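Pyroglutatmate porin OPDO (Pseudomonas aeruginosa, PDB 2Y0K) probably acts as an outer-membrane porin of the OprD family, letting small solutes, possibly pyroglutamate among them, diffuse across the membrane. Local coordinates at residues A[18-23]-A[37-42]; A[258-263]-A[306-311]; A[265-270]-A[299-304]. One frame throughout, in Å; residues are numbered along the deposited sequence.

Overall arrangement
From the N terminus, contact 1 comes first and closes the short loop of the hairpin made by strands 13-27 and 36-48. Strand 13-27 also pairs with strand 376-388, so this hairpin lies where the two ends of the chain meet and the barrel wall closes. Contacts 2 and 3 follow later and share one strand pair, 260-270 with 300-309. Contact 2 joins its end beside the turn before His260, while contact 3, nested inside the loop closed by contact 2, joins the end from which the long connection 271-299 leaves. Their centres lie about 23 Å apart, yet Ala263 packs against Leu304 between them; contact 1, about 28 Å from contact 2 centre to centre, touches neither.

Contact 1 of 3, residues A[18-23]-A[37-42]; sequences LRNFYF and DEWAQG. With C8E ((hydroxyethyloxy)tri(ethyloxy)octane), chain K.
Asp37 takes the phenol of Tyr22 on the syn lone pair of its carboxylate, with Tyr22 OH donating to Asp37 OD1 at 2.6 Å. The carboxylate plane stands almost perpendicular to the ring. At Glu38 the backbone pairs in both directions with Phe23, and Glu38 O also lies 3.1 Å from Tyr22 CD1. The Glu38 side chain leaves by the other face, the one carrying Phe21 and Phe23, and makes a salt bridge with Arg129.

Trp39 shares its face with Tyr22 and Asn20. With CG anti to the backbone N (chi1 -170°), the indole leans over to the other strand, and Trp39 NE1 gives a bond of 2.7 Å to Asn20 OD1, almost in the indole plane. The octyl chain of a detergent molecule runs over one face of the indole and one face of Tyr22, consistent with this being the lipid-facing outside of the porin beta barrel, of which these antiparallel strands form one hairpin. Ala40, in a hydrogen-bonded pair with Phe21, faces the interior with it, and both touch Leu130; Arg19 on this side forms salt bridges with Glu17 and Asp127.

Gln41 bends at chi2 (73°) and crosses Asn20 at about a right angle, and Asn20 ND2 donates to Gln41 OE1 at 2.9 Å. Both ends of the Asn20 amide are thereby held, which fixes its flip. Gly42 N bonds to Arg19 O at 2.6 Å, and Gly42 O receives Arg19 N and Gln41 NE2 from opposite faces of its carbonyl plane.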
loop_
_atom_site.group_PDB
_atom_site.type_symbol
_atom_site.label_atom_id
_atom_site.label_comp_id
_atom_site.label_asym_id
_atom_site.label_seq_id
_atom_site.Cartn_x
_atom_site.Cartn_y
_atom_site.Cartn_z
ATOM N N LEU A 18 18.241 -7.017 1.582
ATOM C CA LEU A 18 19.071 -5.916 1.104
ATOM C C LEU A 18 18.361 -5.184 -0.020
ATOM O O LEU A 18 17.816 -5.806 -0.932
ATOM C CB LEU A 18 20.413 -6.426 0.566
ATOM C CG LEU A 18 21.423 -7.046 1.527
ATOM C CD1 LEU A 18 21.897 -6.010 2.498
ATOM C CD2 LEU A 18 20.826 -8.230 2.268
ATOM N N ARG A 19 18.373 -3.861 0.039
ATOM C CA ARG A 19 17.830 -3.065 -1.054
ATOM C C ARG A 19 18.801 -1.990 -1.493
ATOM O O ARG A 19 19.248 -1.164 -0.690
ATOM C CB ARG A 19 16.523 -2.390 -0.650
ATOM C CG ARG A 19 15.414 -3.333 -0.278
ATOM C CD ARG A 19 14.135 -2.536 -0.105
ATOM N NE ARG A 19 13.001 -3.386 0.211
ATOM C CZ ARG A 19 11.883 -2.941 0.773
ATOM N NH1 ARG A 19 11.769 -1.660 1.093
ATOM N NH2 ARG A 19 10.886 -3.778 1.029
ATOM N N ASN A 20 19.135 -1.999 -2.771
ATOM C CA ASN A 20 19.841 -0.876 -3.342
ATOM C C ASN A 20 18.857 -0.146 -4.255
ATOM O O ASN A 20 18.180 -0.761 -5.076
ATOM C CB ASN A 20 21.086 -1.341 -4.089
ATOM C CG ASN A 20 21.967 -0.191 -4.513
ATOM O OD1 ASN A 20 21.823 0.327 -5.621
ATOM N ND2 ASN A 20 22.884 0.227 -3.628
ATOM N N PHE A 21 18.769 1.164 -4.089
ATOM C CA PHE A 21 17.650 1.913 -4.613
ATOM C C PHE A 21 18.079 3.233 -5.247
ATOM O O PHE A 21 18.656 4.100 -4.587
ATOM C CB PHE A 21 16.644 2.156 -3.490
ATOM C CG PHE A 21 15.428 2.940 -3.909
ATOM C CD1 PHE A 21 14.385 2.323 -4.563
ATOM C CD2 PHE A 21 15.328 4.295 -3.630
ATOM C CE1 PHE A 21 13.261 3.040 -4.956
ATOM C CE2 PHE A 21 14.202 5.021 -4.014
ATOM C CZ PHE A 21 13.168 4.386 -4.681
ATOM N N TYR A 22 17.800 3.373 -6.538
ATOM C CA TYR A 22 18.041 4.626 -7.241
ATOM C C TYR A 22 16.723 5.215 -7.682
ATOM O O TYR A 22 15.859 4.519 -8.220
ATOM C CB TYR A 22 18.946 4.434 -8.459
ATOM C CG TYR A 22 19.116 5.714 -9.241
ATOM C CD1 TYR A 22 19.735 6.821 -8.673
ATOM C CD2 TYR A 22 18.644 5.827 -10.535
ATOM C CE1 TYR A 22 19.884 7.999 -9.382
ATOM C CE2 TYR A 22 18.792 7.004 -11.257
ATOM C CZ TYR A 22 19.413 8.081 -10.676
ATOM O OH TYR A 22 19.554 9.241 -11.392
ATOM N N PHE A 23 16.583 6.509 -7.468
ATOM C CA PHE A 23 15.329 7.186 -7.707
ATOM C C PHE A 23 15.582 8.530 -8.384
ATOM O O PHE A 23 16.413 9.310 -7.928
ATOM C CB PHE A 23 14.627 7.376 -6.369
ATOM C CG PHE A 23 13.497 8.341 -6.410
ATOM C CD1 PHE A 23 13.718 9.691 -6.195
ATOM C CD2 PHE A 23 12.202 7.901 -6.642
ATOM C CE1 PHE A 23 12.669 10.590 -6.229
ATOM C CE2 PHE A 23 11.143 8.794 -6.671
ATOM C CZ PHE A 23 11.377 10.137 -6.462
ATOM N N ASP A 37 17.119 13.461 -7.056
ATOM C CA ASP A 37 17.944 12.328 -7.428
ATOM C C ASP A 37 18.356 11.708 -6.104
ATOM O O ASP A 37 18.650 12.426 -5.154
ATOM C CB ASP A 37 19.196 12.845 -8.134
ATOM C CG ASP A 37 19.869 11.798 -8.973
ATOM O OD1 ASP A 37 19.145 10.963 -9.546
ATOM O OD2 ASP A 37 21.114 11.815 -9.075
ATOM N N GLU A 38 18.381 10.385 -6.027
ATOM C CA GLU A 38 18.822 9.720 -4.808
ATOM C C GLU A 38 19.300 8.301 -5.083
ATOM O O GLU A 38 18.656 7.538 -5.807
ATOM C CB GLU A 38 17.712 9.700 -3.749
ATOM C CG GLU A 38 18.140 9.056 -2.435
ATOM C CD GLU A 38 17.010 8.942 -1.416
ATOM O OE1 GLU A 38 16.394 9.980 -1.094
ATOM O OE2 GLU A 38 16.747 7.812 -0.934
ATOM N N TRP A 39 20.444 7.956 -4.503
ATOM C CA TRP A 39 20.942 6.598 -4.546
ATOM C C TRP A 39 21.174 6.169 -3.103
ATOM O O TRP A 39 21.876 6.854 -2.357
ATOM C CB TRP A 39 22.237 6.528 -5.343
ATOM C CG TRP A 39 22.670 5.128 -5.617
ATOM C CD1 TRP A 39 21.893 4.008 -5.576
ATOM C CD2 TRP A 39 23.992 4.693 -5.963
ATOM N NE1 TRP A 39 22.648 2.902 -5.890
ATOM C CE2 TRP A 39 23.940 3.296 -6.127
ATOM C CE3 TRP A 39 25.213 5.349 -6.156
ATOM C CZ2 TRP A 39 25.062 2.543 -6.475
ATOM C CZ3 TRP A 39 26.324 4.604 -6.498
ATOM C CH2 TRP A 39 26.242 3.215 -6.656
ATOM N N ALA A 40 20.574 5.049 -2.705
ATOM C CA ALA A 40 20.601 4.620 -1.305
ATOM C C ALA A 40 20.680 3.105 -1.131
ATOM O O ALA A 40 20.291 2.338 -2.013
ATOM C CB ALA A 40 19.396 5.172 -0.560
ATOM N N GLN A 41 21.190 2.682 0.021
ATOM C CA GLN A 41 21.242 1.268 0.366
ATOM C C GLN A 41 20.465 1.013 1.649
ATOM O O GLN A 41 20.619 1.744 2.634
ATOM C CB GLN A 41 22.686 0.826 0.557
ATOM C CG GLN A 41 22.819 -0.615 1.034
ATOM C CD GLN A 41 22.499 -1.593 -0.068
ATOM O OE1 GLN A 41 22.876 -1.376 -1.222
ATOM N NE2 GLN A 41 21.795 -2.677 0.270
ATOM N N GLY A 42 19.634 -0.022 1.641
ATOM C CA GLY A 42 18.869 -0.382 2.821
ATOM C C GLY A 42 19.106 -1.808 3.293
ATOM O O GLY A 42 19.517 -2.674 2.514
HETATM C C1 C8E K . 23.538 10.502 -7.628
HETATM C C2 C8E K . 24.412 9.524 -8.426
HETATM C C3 C8E K . 23.535 8.332 -8.824
HETATM C C4 C8E K . 24.161 7.447 -9.896
HETATM C C5 C8E K . 24.285 6.003 -9.414
HETATM C C6 C8E K . 23.106 5.136 -9.866
HETATM C C7 C8E K . 23.479 3.654 -9.807
HETATM C C8 C8E K . 22.339 2.756 -10.296
HETATM O O9 C8E K . 21.994 1.806 -9.308
HETATM C C10 C8E K . 22.399 0.497 -9.644
#

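Contact 2 of 3, residues A[258-263]-A[306-311]; sequences GAHAVA and YDYDFG. With C8E ((hydroxyethyloxy)tri(ethyloxy)octane), chain C; C8E ((hydroxyethyloxy)tri(ethyloxy)octane), chain I.
His260 and Tyr306 meet rim to rim, joined by a hydrogen bond of 2.7 Å between His260 ND1 and Tyr306 OH. They belong to the crowded outer face, where Tyr308 completes an aromatic cluster. Tyr308 comes at the imidazole obliquely, its CE1 3.5 Å from His260 CE1 and above the rim of that ring. Over the opposite face, again toward the rim, lies a detergent tail carbon, C7, 3.9 Å from His260 CG. The imidazole thus has a neighbour over each face and a hydrogen bond at its edge. Tyr306 reaches it because CG stands anti to the backbone N (chi1 176°), laying the phenol across toward the neighbouring strand. On the way the ring passes Val262, with CG2 3.7 Å from Tyr306 CD1 at the ring edge. At the far end Ala259 CB packs against Tyr308 CE1.

These are adjoining antiparallel strands of the porin barrel, paired where 260-270 has just emerged from a tight turn after strand 245-257, probably on the periplasmic side. Ala261 and Asp307 form a hydrogen-bonded pair, and Asp309 N bonds to Ala259 O at 3.0 Å, the last backbone link before the strands part.

The other face is much more loosely filled. The side chains of Ala261 and Asp307 meet there at their CB atoms, 3.9 Å apart. Asp307 turns its carboxylate to Arg305 in a salt bridge, and a water lies 2.6 Å from Asp307 OD1, with a weak link to Ala261 O. Beyond them the exposed Asp309 forms an Asx turn, its OD1 accepting from Gly311 N at 3.1 Å.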
loop_
_atom_site.group_PDB
_atom_site.type_symbol
_atom_site.label_atom_id
_atom_site.label_comp_id
_atom_site.label_asym_id
_atom_site.label_seq_id
_atom_site.Cartn_x
_atom_site.Cartn_y
_atom_site.Cartn_z
ATOM N N GLY A 258 -3.987 -16.875 -19.583
ATOM C CA GLY A 258 -2.729 -17.566 -19.735
ATOM C C GLY A 258 -1.612 -16.736 -19.150
ATOM O O GLY A 258 -1.648 -16.374 -17.964
ATOM N N ALA A 259 -0.614 -16.430 -19.978
ATOM C CA ALA A 259 0.513 -15.627 -19.521
ATOM C C ALA A 259 0.175 -14.134 -19.605
ATOM O O ALA A 259 0.898 -13.295 -19.079
ATOM C CB ALA A 259 1.757 -15.959 -20.318
ATOM N N HIS A 260 -0.950 -13.827 -20.242
ATOM C CA HIS A 260 -1.375 -12.444 -20.440
ATOM C C HIS A 260 -2.362 -12.007 -19.361
ATOM O O HIS A 260 -3.148 -12.817 -18.869
ATOM C CB HIS A 260 -2.067 -12.280 -21.792
ATOM C CG HIS A 260 -1.242 -12.708 -22.964
ATOM N ND1 HIS A 260 -0.288 -11.894 -23.538
ATOM C CD2 HIS A 260 -1.252 -13.851 -23.695
ATOM C CE1 HIS A 260 0.263 -12.522 -24.562
ATOM N NE2 HIS A 260 -0.305 -13.711 -24.679
ATOM N N ALA A 261 -2.328 -10.724 -19.009
ATOM C CA ALA A 261 -3.352 -10.134 -18.152
ATOM C C ALA A 261 -3.678 -8.720 -18.618
ATOM O O ALA A 261 -2.783 -7.922 -18.891
ATOM C CB ALA A 261 -2.916 -10.133 -16.695
ATOM N N VAL A 262 -4.965 -8.431 -18.726
ATOM C CA VAL A 262 -5.436 -7.090 -19.038
ATOM C C VAL A 262 -6.472 -6.666 -18.003
ATOM O O VAL A 262 -7.348 -7.459 -17.611
ATOM C CB VAL A 262 -6.050 -7.000 -20.447
ATOM C CG1 VAL A 262 -6.780 -5.681 -20.622
ATOM C CG2 VAL A 262 -4.971 -7.131 -21.491
ATOM N N ALA A 263 -6.354 -5.419 -17.556
ATOM C CA ALA A 263 -7.291 -4.849 -16.596
ATOM C C ALA A 263 -7.820 -3.489 -17.079
ATOM O O ALA A 263 -7.095 -2.703 -17.693
ATOM C CB ALA A 263 -6.628 -4.718 -15.226
ATOM N N TYR A 306 -1.760 -3.754 -18.774
ATOM C CA TYR A 306 -1.345 -5.030 -19.345
ATOM C C TYR A 306 -0.179 -5.648 -18.559
ATOM O O TYR A 306 0.731 -4.943 -18.148
ATOM C CB TYR A 306 -0.981 -4.859 -20.833
ATOM C CG TYR A 306 -0.448 -6.130 -21.462
ATOM C CD1 TYR A 306 -1.298 -7.184 -21.778
ATOM C CD2 TYR A 306 0.911 -6.289 -21.701
ATOM C CE1 TYR A 306 -0.812 -8.351 -22.335
ATOM C CE2 TYR A 306 1.411 -7.454 -22.246
ATOM C CZ TYR A 306 0.550 -8.477 -22.569
ATOM O OH TYR A 306 1.057 -9.632 -23.116
ATOM N N ASP A 307 -0.225 -6.964 -18.342
ATOM C CA ASP A 307 0.881 -7.708 -17.724
ATOM C C ASP A 307 1.235 -8.920 -18.571
ATOM O O ASP A 307 0.359 -9.575 -19.138
ATOM C CB ASP A 307 0.501 -8.223 -16.320
ATOM C CG ASP A 307 0.340 -7.109 -15.312
ATOM O OD1 ASP A 307 -0.701 -6.424 -15.334
ATOM O OD2 ASP A 307 1.257 -6.914 -14.496
ATOM N N TYR A 308 2.518 -9.236 -18.651
ATOM C CA TYR A 308 2.914 -10.503 -19.244
ATOM C C TYR A 308 3.874 -11.262 -18.320
ATOM O O TYR A 308 4.852 -10.697 -17.821
ATOM C CB TYR A 308 3.546 -10.309 -20.625
ATOM C CG TYR A 308 3.781 -11.613 -21.336
ATOM C CD1 TYR A 308 2.726 -12.321 -21.885
ATOM C CD2 TYR A 308 5.055 -12.162 -21.424
ATOM C CE1 TYR A 308 2.933 -13.537 -22.527
ATOM C CE2 TYR A 308 5.271 -13.369 -22.069
ATOM C CZ TYR A 308 4.206 -14.048 -22.618
ATOM O OH TYR A 308 4.421 -15.254 -23.251
ATOM N N ASP A 309 3.580 -12.534 -18.079
ATOM C CA ASP A 309 4.497 -13.391 -17.312
ATOM C C ASP A 309 5.287 -14.267 -18.295
ATOM O O ASP A 309 4.707 -15.054 -19.032
ATOM C CB ASP A 309 3.721 -14.261 -16.316
ATOM C CG ASP A 309 4.631 -14.931 -15.272
ATOM O OD1 ASP A 309 5.823 -15.197 -15.574
ATOM O OD2 ASP A 309 4.149 -15.185 -14.138
ATOM N N PHE A 310 6.603 -14.104 -18.313
ATOM C CA PHE A 310 7.437 -14.745 -19.316
ATOM C C PHE A 310 7.764 -16.207 -19.027
ATOM O O PHE A 310 8.489 -16.845 -19.794
ATOM C CB PHE A 310 8.727 -13.952 -19.510
ATOM C CG PHE A 310 8.521 -12.622 -20.168
ATOM C CD1 PHE A 310 8.158 -11.514 -19.421
ATOM C CD2 PHE A 310 8.668 -12.483 -21.531
ATOM C CE1 PHE A 310 7.974 -10.290 -20.019
ATOM C CE2 PHE A 310 8.474 -11.254 -22.150
ATOM C CZ PHE A 310 8.123 -10.157 -21.395
ATOM N N GLY A 311 7.232 -16.734 -17.929
ATOM C CA GLY A 311 7.484 -18.113 -17.542
ATOM C C GLY A 311 7.163 -19.118 -18.634
ATOM O O GLY A 311 8.035 -19.874 -19.066
HETATM C C7 C8E C . -4.195 -10.995 -24.839
HETATM C C8 C8E C . -3.619 -9.801 -25.591
HETATM O O9 C8E C . -4.274 -8.618 -25.172
HETATM C C10 C8E C . -3.383 -7.586 -24.787
HETATM C C11 C8E C . -3.075 -6.659 -25.961
HETATM O O12 C8E C . -2.385 -5.513 -25.494
HETATM C C1 C8E I . 6.970 -6.829 -23.713
HETATM C C2 C8E I . 6.209 -6.167 -24.865
HETATM C C3 C8E I . 4.753 -5.880 -24.498
HETATM C C4 C8E I . 3.921 -5.472 -25.712
HETATM C C5 C8E I . 2.507 -6.053 -25.637
HETATM C C6 C8E I . 2.203 -6.950 -26.837
HETATM C C7 C8E I . 0.758 -7.441 -26.882
HETATM C C8 C8E I . 0.729 -8.970 -26.815
HETATM O O9 C8E I . -0.452 -9.490 -27.399
HETATM C C10 C8E I . -0.266 -10.770 -27.978
HETATM C C11 C8E I . -1.582 -11.546 -27.876
HETATM O O12 C8E I . -1.747 -12.406 -28.986
HETATM C C13 C8E I . -2.620 -13.497 -28.744
HETATM C C14 C8E I . -2.185 -14.714 -29.569
HETATM O O15 C8E I . -3.048 -14.924 -30.676
HETATM C C16 C8E I . -3.683 -16.195 -30.668
HETATM C C17 C8E I . -3.189 -17.114 -31.793
HETATM O O18 C8E I . -2.055 -17.862 -31.390
HETATM C C19 C8E I . -2.069 -18.235 -30.020
HETATM C C20 C8E I . -1.367 -19.577 -29.786
HETATM O O21 C8E I . 0.025 -19.412 -29.545
HETATM O O HOH W 1 -3.168 -6.549 -16.275
#

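Contact 3 of 3, residues A[265-270]-A[299-304]; sequences GYQRIS and ERSWQL. With C8E ((hydroxyethyloxy)tri(ethyloxy)octane), chain F; C8E ((hydroxyethyloxy)tri(ethyloxy)octane), chain G.
This is an antiparallel strand pairing in the wall of the porin beta barrel, at the end of strands 260-270 and 300-309 next to their long connecting loop. Gly265 with Gln303 and Gln267 with Ser301 are hydrogen-bonded pairs, each joined in both directions; Gln267 N to Ser301 O measures 2.9 Å. Ile269 N, 2.8 Å from Glu299 O, adds the last bond toward the loop.

The face of Gln267, Ser301 and Gln303 turns inward onto that loop. Gln267, extended beyond CG, uses both ends of its amide: OE1 accepts from Asn287 N, and NE2 donates to the carbonyls of Asp293 and Phe294. Ser301 OG sits between its backbone N and carbonyl carbon (chi1 61°), bonds to Asn287 OD1, and lies 3.3 Å from Gln267 CB. The buried polar groups thus tie the loop to the inner wall.

Tyr266, Arg268, Arg300 and Trp302 occupy the outer face. A detergent ether chain lies flat against one face of the Tyr266 ring, its C14 3.5 Å from Tyr266 CD2. Arg300 slants past the phenol, CD 3.8 Å from Tyr266 OH, before its guanidinium forms a salt bridge with Asp328. Arg268 bends at chi2 and chi3, bringing its CD within 4.1 Å of Arg300 CB, and NH1 donates to Ile269 O of the following residue at 3.1 Å, with that oxygen in the guanidinium plane.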
loop_
_atom_site.group_PDB
_atom_site.type_symbol
_atom_site.label_atom_id
_atom_site.label_comp_id
_atom_site.label_asym_id
_atom_site.label_seq_id
_atom_site.Cartn_x
_atom_site.Cartn_y
_atom_site.Cartn_z
ATOM N N GLY A 265 -9.990 -0.141 -15.556
ATOM C CA GLY A 265 -10.452 0.466 -14.323
ATOM C C GLY A 265 -11.204 1.760 -14.555
ATOM O O GLY A 265 -10.903 2.535 -15.477
ATOM N N TYR A 266 -12.196 1.997 -13.710
ATOM C CA TYR A 266 -12.920 3.249 -13.747
ATOM C C TYR A 266 -13.048 3.825 -12.345
ATOM O O TYR A 266 -13.402 3.109 -11.407
ATOM C CB TYR A 266 -14.300 3.071 -14.393
ATOM C CG TYR A 266 -15.113 4.348 -14.343
ATOM C CD1 TYR A 266 -14.923 5.353 -15.283
ATOM C CD2 TYR A 266 -16.040 4.558 -13.335
ATOM C CE1 TYR A 266 -15.655 6.528 -15.228
ATOM C CE2 TYR A 266 -16.781 5.722 -13.271
ATOM C CZ TYR A 266 -16.587 6.705 -14.217
ATOM O OH TYR A 266 -17.324 7.868 -14.140
ATOM N N GLN A 267 -12.786 5.124 -12.221
ATOM C CA GLN A 267 -12.808 5.813 -10.933
ATOM C C GLN A 267 -13.461 7.201 -11.032
ATOM O O GLN A 267 -13.252 7.941 -11.997
ATOM C CB GLN A 267 -11.379 5.924 -10.408
ATOM C CG GLN A 267 -11.208 6.476 -8.994
ATOM C CD GLN A 267 -9.803 6.179 -8.429
ATOM O OE1 GLN A 267 -9.515 5.035 -8.036
ATOM N NE2 GLN A 267 -8.925 7.195 -8.405
ATOM N N ARG A 268 -14.264 7.549 -10.034
ATOM C CA ARG A 268 -14.917 8.849 -10.008
ATOM C C ARG A 268 -14.947 9.381 -8.588
ATOM O O ARG A 268 -15.456 8.736 -7.667
ATOM C CB ARG A 268 -16.333 8.772 -10.610
ATOM C CG ARG A 268 -17.236 10.022 -10.409
ATOM C CD ARG A 268 -16.640 11.329 -10.961
ATOM N NE ARG A 268 -17.669 12.156 -11.618
ATOM C CZ ARG A 268 -18.149 13.319 -11.162
ATOM N NH1 ARG A 268 -17.694 13.859 -10.034
ATOM N NH2 ARG A 268 -19.089 13.958 -11.859
ATOM N N ILE A 269 -14.363 10.554 -8.410
ATOM C CA ILE A 269 -14.306 11.182 -7.104
ATOM C C ILE A 269 -15.340 12.327 -7.114
ATOM O O ILE A 269 -15.470 13.033 -8.108
ATOM C CB ILE A 269 -12.850 11.656 -6.784
ATOM C CG1 ILE A 269 -12.022 10.549 -6.109
ATOM C CG2 ILE A 269 -12.864 12.824 -5.831
ATOM C CD1 ILE A 269 -11.870 9.246 -6.862
ATOM N N SER A 270 -16.094 12.478 -6.022
ATOM C CA SER A 270 -17.220 13.418 -5.947
ATOM C C SER A 270 -17.245 14.220 -4.648
ATOM O O SER A 270 -16.605 13.852 -3.656
ATOM C CB SER A 270 -18.555 12.672 -6.062
ATOM O OG SER A 270 -18.851 12.380 -7.409
ATOM N N GLU A 299 -12.488 14.412 -9.890
ATOM C CA GLU A 299 -11.751 13.638 -10.883
ATOM C C GLU A 299 -12.447 12.359 -11.359
ATOM O O GLU A 299 -12.955 11.560 -10.569
ATOM C CB GLU A 299 -10.348 13.304 -10.391
ATOM C CG GLU A 299 -9.481 12.705 -11.485
ATOM C CD GLU A 299 -7.997 12.931 -11.263
ATOM O OE1 GLU A 299 -7.570 13.152 -10.100
ATOM O OE2 GLU A 299 -7.254 12.917 -12.268
ATOM N N ARG A 300 -12.467 12.190 -12.673
ATOM C CA ARG A 300 -12.979 10.987 -13.290
ATOM C C ARG A 300 -11.838 10.419 -14.104
ATOM O O ARG A 300 -11.146 11.158 -14.800
ATOM C CB ARG A 300 -14.174 11.312 -14.179
ATOM C CG ARG A 300 -14.471 10.258 -15.236
ATOM C CD ARG A 300 -15.649 10.694 -16.100
ATOM N NE ARG A 300 -15.341 11.921 -16.835
ATOM C CZ ARG A 300 -16.252 12.711 -17.394
ATOM N NH1 ARG A 300 -17.543 12.415 -17.297
ATOM N NH2 ARG A 300 -15.871 13.803 -18.042
ATOM N N SER A 301 -11.607 9.115 -13.985
ATOM C CA SER A 301 -10.445 8.509 -14.618
ATOM C C SER A 301 -10.732 7.098 -15.101
ATOM O O SER A 301 -11.625 6.419 -14.596
ATOM C CB SER A 301 -9.261 8.484 -13.640
ATOM O OG SER A 301 -9.554 7.715 -12.472
ATOM N N TRP A 302 -9.962 6.668 -16.091
ATOM C CA TRP A 302 -10.049 5.307 -16.586
ATOM C C TRP A 302 -8.656 4.795 -16.795
ATOM O O TRP A 302 -7.742 5.566 -17.093
ATOM C CB TRP A 302 -10.864 5.198 -17.871
ATOM C CG TRP A 302 -10.363 6.008 -19.006
ATOM C CD1 TRP A 302 -10.812 7.249 -19.389
ATOM C CD2 TRP A 302 -9.340 5.643 -19.947
ATOM N NE1 TRP A 302 -10.121 7.678 -20.506
ATOM C CE2 TRP A 302 -9.213 6.713 -20.868
ATOM C CE3 TRP A 302 -8.520 4.516 -20.104
ATOM C CZ2 TRP A 302 -8.296 6.694 -21.924
ATOM C CZ3 TRP A 302 -7.606 4.498 -21.156
ATOM C CH2 TRP A 302 -7.506 5.581 -22.054
ATOM N N GLN A 303 -8.489 3.494 -16.599
ATOM C CA GLN A 303 -7.179 2.872 -16.640
ATOM C C GLN A 303 -7.230 1.664 -17.550
ATOM O O GLN A 303 -8.195 0.881 -17.519
ATOM C CB GLN A 303 -6.748 2.426 -15.223
ATOM C CG GLN A 303 -5.658 1.318 -15.207
ATOM C CD GLN A 303 -5.129 0.960 -13.798
ATOM O OE1 GLN A 303 -4.060 0.364 -13.669
ATOM N NE2 GLN A 303 -5.884 1.304 -12.757
ATOM N N LEU A 304 -6.188 1.510 -18.358
ATOM C CA LEU A 304 -5.946 0.242 -19.023
ATOM C C LEU A 304 -4.591 -0.271 -18.586
ATOM O O LEU A 304 -3.616 0.477 -18.545
ATOM C CB LEU A 304 -6.004 0.382 -20.548
ATOM C CG LEU A 304 -7.437 0.568 -21.057
ATOM C CD1 LEU A 304 -7.487 0.954 -22.540
ATOM C CD2 LEU A 304 -8.237 -0.709 -20.808
HETATM O O9 C8E F . -20.434 -1.813 -12.978
HETATM C C10 C8E F . -19.145 -1.285 -13.237
HETATM C C11 C8E F . -19.239 0.206 -13.550
HETATM O O12 C8E F . -18.020 0.636 -14.123
HETATM C C13 C8E F . -18.202 1.497 -15.228
HETATM C C14 C8E F . -18.779 2.821 -14.736
HETATM O O15 C8E F . -19.251 3.585 -15.828
HETATM C C16 C8E F . -18.225 4.287 -16.503
HETATM C C17 C8E F . -18.768 5.632 -16.982
HETATM O O9 C8E G . -3.858 -1.620 -22.706
HETATM C C10 C8E G . -2.878 -1.513 -21.687
HETATM C C11 C8E G . -1.553 -1.127 -22.329
HETATM O O12 C8E G . -1.056 0.084 -21.793
HETATM C C13 C8E G . -0.322 0.783 -22.776
HETATM C C14 C8E G . 0.440 1.935 -22.151
HETATM O O15 C8E G . 0.637 2.929 -23.124
HETATM C C16 C8E G . -0.286 3.984 -22.931
#